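Local coordinates for protein glucokinase (Streptomyces griseus, PDB 3VGL) that probably phosphorylates D-glucose to glucose 6-phosphate with ATP, as a zinc-containing glucokinase of the ROK family, at residues E220-G225 against G266-D271; N142-G147 against A307-Q312. All coordinates share one frame; numbering follows the deposited sequence.

Interaction 1 of 2, residues E220-G225 against G266-D271; sequences EAARQG and GELVLD
Leu268 reaches toward the last turn of helix 215-223, resting against Arg223 and the methyl of Ala222. Leu268 CD1 meets Ala222 CB at 4.0 Å and also touches the base of Arg223, while Leu268 CD2 lies over one face of the Arg223 guanidinium, toward the rim of the group. Closer to the backbone, Leu268 CB approaches the same guanidinium, 3.8 Å from Arg223 NH2. The aliphatic part of the arginine joins in, with Arg223 CG 4.0 Å from each of Leu268 CD1 and CD2. Arg223 can reach this far because its chain runs extended from CG to NE, and a salt bridge from NH2 to Glu265 fixes the far end. A water in the guanidinium plane accepts from Arg223 NH1 at 2.9 Å and, weakly, from Leu268 N, tying the arginine to the first turn of the neighbouring helix. Cutting Leu268 back to an alanine would remove both methyls and is likely to leave Ala222 without its contact to this helix and the arginine face only partly covered, by the remaining CB. Further out, both helices are shaped by glycines at their ends: Gly225 closes helix 215-223 in a Schellman motif, and Gly266, at the N-cap position of helix 267-280, accepts at its O from Val269 N and Leu270 N. Helix 227-251 touches both helices, Phe233 lying against Ala222 of one and Val269 of the other. What results is a helix-to-helix contact in the C-terminal half of an actin-like (ROK) fold, the C-terminal end of one helix meeting the N-terminal end of another.

Interaction 2 of 2, residues N142-G147 against A307-Q312; sequences NKLRRG and ADLARQ
The two halves of the actin-like fold meet where Leu144 and Arg146, on and just beyond the short, weakly bonded strand 143-144, outermost in the second five-stranded sheet within this chain, touch Leu309 of helix 301-311, which packs against the first sheet. Leu309 presents one methyl to each partner. Its CD1 meets Leu144 CD2 at 4.0 Å, the two leucines crossing at about a right angle. Its CD2 comes to the edge of the Arg146 guanidinium, near the plane, 3.9 Å from Arg146 NH2. That guanidinium is also approached over one face by Leu144 CD2, 3.4 Å above its plane and toward the rim, so Leu144 touches both of the other two side chains. An extended chain from CG to NE carries the arginine across, where its NE forms a salt bridge with Glu103 of strand 100-104; the charge thus spans the same boundary as the methyls. Leu309 also rests on Trp111 of helix 105-116. Within helix 301-311, Arg311 NH2 donates to Asp308 OD1 at 3.1 Å (166°) in a salt bridge. Arg145 packs on Ile140 of the second subunit. Small and near the surface, this apolar touch with an adjoining ion pair links the halves of a two-domain sugar kinase of the actin-like ATPase superfamily.

Overall arrangement
Interactions 1 and 2 lie on opposite sides of the chain's centre, their centres 32 Å apart and their nearest atoms about 19 Å apart, so neither touches the other. Along the sequence, interaction 1 is nested within the loop that interaction 2 closes. They lie near different ligands, though neither lines a binding site. Helices 215-223 and 267-280 meet on the nucleotide side, the Leu268 side chain about 7 Å from the bound ATP analogue. The pairing of 142-147 with 307-312 lies on the sugar side, the Leu144 side chain about 7 Å from the sodium ion and about 11 Å from glucose. Interaction 1 joins two helices of one half; interaction 2 connects the two halves.

Interaction 1 of 2, residues E220-G225 against G266-D271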
ATOM      1  N   GLU A 220      -8.587   7.468  29.219  1.00 26.77           N
ATOM      2  CA  GLU A 220      -9.304   8.392  30.098  1.00 28.92           C
ATOM      3  C   GLU A 220      -9.746   9.653  29.350  1.00 29.97           C
ATOM      4  O   GLU A 220     -10.894  10.093  29.487  1.00 31.32           O
ATOM      5  CB  GLU A 220      -8.465   8.741  31.342  1.00 29.07           C
ATOM      6  CG  GLU A 220      -9.185   9.625  32.393  1.00 32.93           C
ATOM      7  CD  GLU A 220     -10.630   9.199  32.688  1.00 37.91           C
ATOM      8  OE1 GLU A 220     -10.943   7.987  32.670  1.00 40.17           O
ATOM      9  OE2 GLU A 220     -11.467  10.092  32.955  1.00 40.26           O
ATOM     10  N   ALA A 221      -8.839  10.232  28.564  1.00 29.50           N
ATOM     11  CA  ALA A 221      -9.167  11.408  27.764  1.00 30.09           C
ATOM     12  C   ALA A 221     -10.298  11.149  26.767  1.00 30.23           C
ATOM     13  O   ALA A 221     -11.196  11.972  26.623  1.00 30.86           O
ATOM     14  CB  ALA A 221      -7.928  11.951  27.060  1.00 29.68           C
ATOM     15  N   ALA A 222     -10.268  10.000  26.085  1.00 28.57           N
ATOM     16  CA  ALA A 222     -11.362   9.643  25.176  1.00 29.27           C
ATOM     17  C   ALA A 222     -12.715   9.531  25.895  1.00 31.09           C
ATOM     18  O   ALA A 222     -13.737   9.963  25.359  1.00 31.85           O
ATOM     19  CB  ALA A 222     -11.033   8.349  24.381  1.00 27.23           C
ATOM     20  N   ARG A 223     -12.721   8.974  27.106  1.00 32.25           N
ATOM     21  CA  ARG A 223     -13.954   8.903  27.902  1.00 34.23           C
ATOM     22  C   ARG A 223     -14.511  10.292  28.148  1.00 36.14           C
ATOM     23  O   ARG A 223     -15.729  10.482  28.188  1.00 37.55           O
ATOM     24  CB  ARG A 223     -13.718   8.249  29.259  1.00 35.00           C
ATOM     25  CG  ARG A 223     -13.590   6.775  29.199  1.00 33.52           C
ATOM     26  CD  ARG A 223     -13.629   6.112  30.569  1.00 33.39           C
ATOM     27  NE  ARG A 223     -13.113   4.760  30.382  1.00 29.14           N
ATOM     28  CZ  ARG A 223     -13.815   3.755  29.863  1.00 29.41           C
ATOM     29  NH1 ARG A 223     -15.084   3.926  29.507  1.00 29.42           N
ATOM     30  NH2 ARG A 223     -13.224   2.571  29.678  1.00 29.10           N
ATOM     31  N   GLN A 224     -13.608  11.254  28.334  1.00 36.68           N
ATOM     32  CA  GLN A 224     -13.995  12.643  28.601  1.00 38.30           C
ATOM     33  C   GLN A 224     -14.257  13.424  27.311  1.00 38.29           C
ATOM     34  O   GLN A 224     -14.584  14.613  27.351  1.00 39.76           O
ATOM     35  CB  GLN A 224     -12.923  13.342  29.442  1.00 38.59           C
ATOM     36  CG  GLN A 224     -12.826  12.834  30.879  1.00 40.81           C
ATOM     37  CD  GLN A 224     -11.691  13.474  31.669  1.00 43.66           C
ATOM     38  OE1 GLN A 224     -11.020  12.807  32.460  1.00 45.03           O
ATOM     39  NE2 GLN A 224     -11.466  14.765  31.454  1.00 45.19           N
ATOM     40  N   GLY A 225     -14.101  12.754  26.172  1.00 36.87           N
ATOM     41  CA  GLY A 225     -14.455  13.318  24.869  1.00 36.37           C
ATOM     42  C   GLY A 225     -13.361  14.122  24.190  1.00 35.69           C
ATOM     43  O   GLY A 225     -13.644  14.881  23.263  1.00 36.05           O
ATOM     44  N   GLY A 266     -13.010  -1.875  27.894  1.00 22.88           N
ATOM     45  CA  GLY A 266     -14.340  -2.352  27.494  1.00 22.78           C
ATOM     46  C   GLY A 266     -14.857  -1.661  26.243  1.00 22.79           C
ATOM     47  O   GLY A 266     -14.119  -1.518  25.261  1.00 21.21           O
ATOM     48  N   GLU A 267     -16.116  -1.222  26.277  1.00 23.10           N
ATOM     49  CA  GLU A 267     -16.773  -0.667  25.085  1.00 22.85           C
ATOM     50  C   GLU A 267     -16.113   0.587  24.522  1.00 21.93           C
ATOM     51  O   GLU A 267     -16.253   0.867  23.333  1.00 21.78           O
ATOM     52  CB  GLU A 267     -18.268  -0.429  25.349  1.00 24.21           C
ATOM     53  CG  GLU A 267     -19.043  -1.735  25.387  1.00 25.97           C
ATOM     54  CD  GLU A 267     -19.042  -2.477  24.054  1.00 27.05           C
ATOM     55  OE1 GLU A 267     -19.466  -1.891  23.032  1.00 28.22           O
ATOM     56  OE2 GLU A 267     -18.640  -3.655  24.043  1.00 26.37           O
ATOM     57  N   LEU A 268     -15.351   1.307  25.346  1.00 22.12           N
ATOM     58  CA  LEU A 268     -14.620   2.484  24.847  1.00 22.19           C
ATOM     59  C   LEU A 268     -13.811   2.131  23.596  1.00 21.16           C
ATOM     60  O   LEU A 268     -13.834   2.865  22.604  1.00 21.65           O
ATOM     61  CB  LEU A 268     -13.712   3.093  25.918  1.00 22.57           C
ATOM     62  CG  LEU A 268     -12.913   4.337  25.489  1.00 23.77           C
ATOM     63  CD1 LEU A 268     -13.784   5.598  25.375  1.00 26.65           C
ATOM     64  CD2 LEU A 268     -11.739   4.567  26.439  1.00 24.84           C
ATOM     65  N   VAL A 269     -13.135   0.993  23.663  1.00 19.79           N
ATOM     66  CA  VAL A 269     -12.350   0.474  22.529  1.00 18.19           C
ATOM     67  C   VAL A 269     -13.110  -0.584  21.717  1.00 18.55           C
ATOM     68  O   VAL A 269     -12.965  -0.633  20.497  1.00 16.59           O
ATOM     69  CB  VAL A 269     -10.946  -0.009  22.999  1.00 18.25           C
ATOM     70  CG1 VAL A 269     -11.040  -1.181  23.973  1.00 18.86           C
ATOM     71  CG2 VAL A 269     -10.051  -0.353  21.815  1.00 17.45           C
ATOM     72  N   LEU A 270     -13.944  -1.400  22.371  1.00 17.84           N
ATOM     73  CA  LEU A 270     -14.634  -2.466  21.641  1.00 18.28           C
ATOM     74  C   LEU A 270     -15.686  -1.957  20.650  1.00 18.38           C
ATOM     75  O   LEU A 270     -15.863  -2.547  19.568  1.00 17.62           O
ATOM     76  CB  LEU A 270     -15.256  -3.512  22.578  1.00 18.79           C
ATOM     77  CG  LEU A 270     -14.482  -4.802  22.835  1.00 17.76           C
ATOM     78  CD1 LEU A 270     -14.415  -5.662  21.561  1.00 17.22           C
ATOM     79  CD2 LEU A 270     -13.068  -4.511  23.375  1.00 19.21           C
ATOM     80  N   ASP A 271     -16.389  -0.877  20.998  1.00 19.65           N
ATOM     81  CA  ASP A 271     -17.432  -0.364  20.112  1.00 20.46           C
ATOM     82  C   ASP A 271     -16.870   0.117  18.762  1.00 19.07           C
ATOM     83  O   ASP A 271     -17.354  -0.334  17.725  1.00 18.70           O
ATOM     84  CB  ASP A 271     -18.286   0.697  20.823  1.00 22.69           C
ATOM     85  CG  ASP A 271     -19.365   1.292  19.917  1.00 27.09           C
ATOM     86  OD1 ASP A 271     -20.348   0.592  19.584  1.00 31.08           O
ATOM     87  OD2 ASP A 271     -19.227   2.474  19.537  1.00 32.14           O
TER
HETATM   88  O   HOH W   1     -16.459   1.782  28.157  1.00 16.94           O

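Interaction 2 of 2, residues N142-G147 against A307-Q312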
ATOM      1  N   ASN A 142     -13.101 -26.713  20.289  1.00 25.61           N
ATOM      2  CA  ASN A 142     -12.944 -26.716  21.750  1.00 25.49           C
ATOM      3  C   ASN A 142     -11.514 -26.967  22.257  1.00 25.71           C
ATOM      4  O   ASN A 142     -11.310 -27.330  23.431  1.00 26.51           O
ATOM      5  CB  ASN A 142     -13.953 -27.701  22.390  1.00 26.95           C
ATOM      6  CG  ASN A 142     -15.360 -27.443  21.933  1.00 27.32           C
ATOM      7  OD1 ASN A 142     -15.847 -28.089  21.013  1.00 31.38           O
ATOM      8  ND2 ASN A 142     -16.010 -26.464  22.539  1.00 29.25           N
ATOM      9  N   LYS A 143     -10.529 -26.744  21.386  1.00 24.62           N
ATOM     10  CA  LYS A 143      -9.128 -27.011  21.702  1.00 24.46           C
ATOM     11  C   LYS A 143      -8.242 -25.864  21.251  1.00 22.53           C
ATOM     12  O   LYS A 143      -8.432 -25.325  20.165  1.00 22.21           O
ATOM     13  CB  LYS A 143      -8.645 -28.262  20.985  1.00 25.10           C
ATOM     14  CG  LYS A 143      -9.247 -29.574  21.499  1.00 29.47           C
ATOM     15  CD  LYS A 143      -8.231 -30.689  21.394  1.00 35.78           C
ATOM     16  CE  LYS A 143      -8.359 -31.464  20.111  1.00 38.82           C
ATOM     17  NZ  LYS A 143      -7.906 -32.873  20.307  1.00 42.40           N
ATOM     18  N   LEU A 144      -7.261 -25.525  22.082  1.00 22.33           N
ATOM     19  CA  LEU A 144      -6.222 -24.565  21.692  1.00 21.36           C
ATOM     20  C   LEU A 144      -5.358 -25.155  20.578  1.00 21.53           C
ATOM     21  O   LEU A 144      -4.918 -26.312  20.662  1.00 23.09           O
ATOM     22  CB  LEU A 144      -5.380 -24.212  22.928  1.00 21.27           C
ATOM     23  CG  LEU A 144      -4.306 -23.134  22.781  1.00 21.64           C
ATOM     24  CD1 LEU A 144      -4.897 -21.764  22.409  1.00 21.28           C
ATOM     25  CD2 LEU A 144      -3.490 -23.049  24.085  1.00 20.38           C
ATOM     26  N   ARG A 145      -5.134 -24.371  19.514  1.00 19.98           N
ATOM     27  CA  ARG A 145      -4.353 -24.846  18.383  1.00 20.04           C
ATOM     28  C   ARG A 145      -3.048 -24.074  18.233  1.00 19.61           C
ATOM     29  O   ARG A 145      -3.044 -22.889  17.894  1.00 19.65           O
ATOM     30  CB  ARG A 145      -5.151 -24.749  17.080  1.00 19.64           C
ATOM     31  CG  ARG A 145      -6.532 -25.392  17.130  1.00 20.30           C
ATOM     32  CD  ARG A 145      -6.455 -26.905  17.316  1.00 22.56           C
ATOM     33  NE  ARG A 145      -7.795 -27.463  17.435  1.00 22.16           N
ATOM     34  CZ  ARG A 145      -8.075 -28.763  17.352  1.00 25.64           C
ATOM     35  NH1 ARG A 145      -7.117 -29.647  17.114  1.00 26.39           N
ATOM     36  NH2 ARG A 145      -9.328 -29.174  17.484  1.00 27.59           N
ATOM     37  N   ARG A 146      -1.946 -24.776  18.455  1.00 20.01           N
ATOM     38  CA  ARG A 146      -0.614 -24.178  18.439  1.00 19.24           C
ATOM     39  C   ARG A 146       0.137 -24.432  17.130  1.00 18.71           C
ATOM     40  O   ARG A 146       1.204 -23.864  16.906  1.00 18.48           O
ATOM     41  CB  ARG A 146       0.206 -24.685  19.649  1.00 19.41           C
ATOM     42  CG  ARG A 146      -0.444 -24.414  21.004  1.00 21.10           C
ATOM     43  CD  ARG A 146       0.302 -25.199  22.055  1.00 22.18           C
ATOM     44  NE  ARG A 146      -0.362 -25.235  23.359  1.00 21.82           N
ATOM     45  CZ  ARG A 146      -1.323 -26.089  23.704  1.00 24.28           C
ATOM     46  NH1 ARG A 146      -1.788 -26.987  22.830  1.00 23.41           N
ATOM     47  NH2 ARG A 146      -1.817 -26.043  24.935  1.00 25.00           N
ATOM     48  N   GLY A 147      -0.418 -25.289  16.270  1.00 19.32           N
ATOM     49  CA  GLY A 147       0.193 -25.648  14.996  1.00 20.21           C
ATOM     50  C   GLY A 147       1.291 -26.694  15.103  1.00 21.01           C
ATOM     51  O   GLY A 147       1.622 -27.150  16.207  1.00 21.49           O
ATOM     52  N   ALA A 307      -2.017 -20.113  34.007  1.00 20.80           N
ATOM     53  CA  ALA A 307      -2.222 -20.875  35.258  1.00 21.74           C
ATOM     54  C   ALA A 307      -3.008 -22.145  34.966  1.00 23.01           C
ATOM     55  O   ALA A 307      -2.650 -23.230  35.435  1.00 24.46           O
ATOM     56  CB  ALA A 307      -2.949 -20.031  36.292  1.00 22.31           C
ATOM     57  N   ASP A 308      -4.081 -22.021  34.184  1.00 22.99           N
ATOM     58  CA  ASP A 308      -4.915 -23.178  33.931  1.00 24.36           C
ATOM     59  C   ASP A 308      -4.213 -24.178  33.024  1.00 25.29           C
ATOM     60  O   ASP A 308      -4.369 -25.375  33.202  1.00 26.16           O
ATOM     61  CB  ASP A 308      -6.287 -22.794  33.383  1.00 24.76           C
ATOM     62  CG  ASP A 308      -7.263 -23.950  33.415  1.00 24.93           C
ATOM     63  OD1 ASP A 308      -7.720 -24.353  34.522  1.00 26.20           O
ATOM     64  OD2 ASP A 308      -7.567 -24.489  32.342  1.00 26.32           O
ATOM     65  N   LEU A 309      -3.431 -23.688  32.051  1.00 25.85           N
ATOM     66  CA  LEU A 309      -2.670 -24.590  31.188  1.00 27.36           C
ATOM     67  C   LEU A 309      -1.585 -25.354  31.973  1.00 29.49           C
ATOM     68  O   LEU A 309      -1.230 -26.475  31.611  1.00 31.33           O
ATOM     69  CB  LEU A 309      -2.090 -23.840  29.964  1.00 25.99           C
ATOM     70  CG  LEU A 309      -3.129 -23.422  28.909  1.00 26.11           C
ATOM     71  CD1 LEU A 309      -2.554 -22.377  27.966  1.00 24.03           C
ATOM     72  CD2 LEU A 309      -3.659 -24.612  28.096  1.00 26.08           C
ATOM     73  N   ALA A 310      -1.085 -24.760  33.054  1.00 30.55           N
ATOM     74  CA  ALA A 310      -0.131 -25.446  33.930  1.00 32.67           C
ATOM     75  C   ALA A 310      -0.819 -26.595  34.662  1.00 35.12           C
ATOM     76  O   ALA A 310      -0.229 -27.656  34.844  1.00 36.25           O
ATOM     77  CB  ALA A 310       0.494 -24.473  34.925  1.00 31.47           C
ATOM     78  N   ARG A 311      -2.071 -26.367  35.062  1.00 37.26           N
ATOM     79  CA  ARG A 311      -2.858 -27.339  35.841  1.00 40.43           C
ATOM     80  C   ARG A 311      -3.218 -28.562  35.003  1.00 42.57           C
ATOM     81  O   ARG A 311      -3.341 -29.663  35.533  1.00 44.02           O
ATOM     82  CB  ARG A 311      -4.119 -26.664  36.379  1.00 40.18           C
ATOM     83  CG  ARG A 311      -4.959 -27.471  37.357  1.00 42.37           C
ATOM     84  CD  ARG A 311      -5.676 -26.515  38.313  1.00 44.22           C
ATOM     85  NE  ARG A 311      -6.202 -25.371  37.574  1.00 43.27           N
ATOM     86  CZ  ARG A 311      -6.263 -24.122  38.030  1.00 42.39           C
ATOM     87  NH1 ARG A 311      -5.837 -23.827  39.266  1.00 38.91           N
ATOM     88  NH2 ARG A 311      -6.745 -23.165  37.230  1.00 38.76           N
ATOM     89  N   GLN A 312      -3.382 -28.363  33.696  1.00 44.33           N
ATOM     90  CA  GLN A 312      -3.587 -29.474  32.767  1.00 46.96           C
ATOM     91  C   GLN A 312      -2.269 -30.045  32.212  1.00 47.88           C
ATOM     92  O   GLN A 312      -2.228 -30.577  31.095  1.00 48.98           O
ATOM     93  CB  GLN A 312      -4.547 -29.071  31.638  1.00 46.97           C
ATOM     94  CG  GLN A 312      -6.016 -29.399  31.946  1.00 50.06           C
ATOM     95  CD  GLN A 312      -6.815 -28.192  32.405  1.00 51.22           C
ATOM     96  OE1 GLN A 312      -7.118 -27.305  31.610  1.00 52.27           O
ATOM     97  NE2 GLN A 312      -7.179 -28.167  33.687  1.00 51.97           N
TER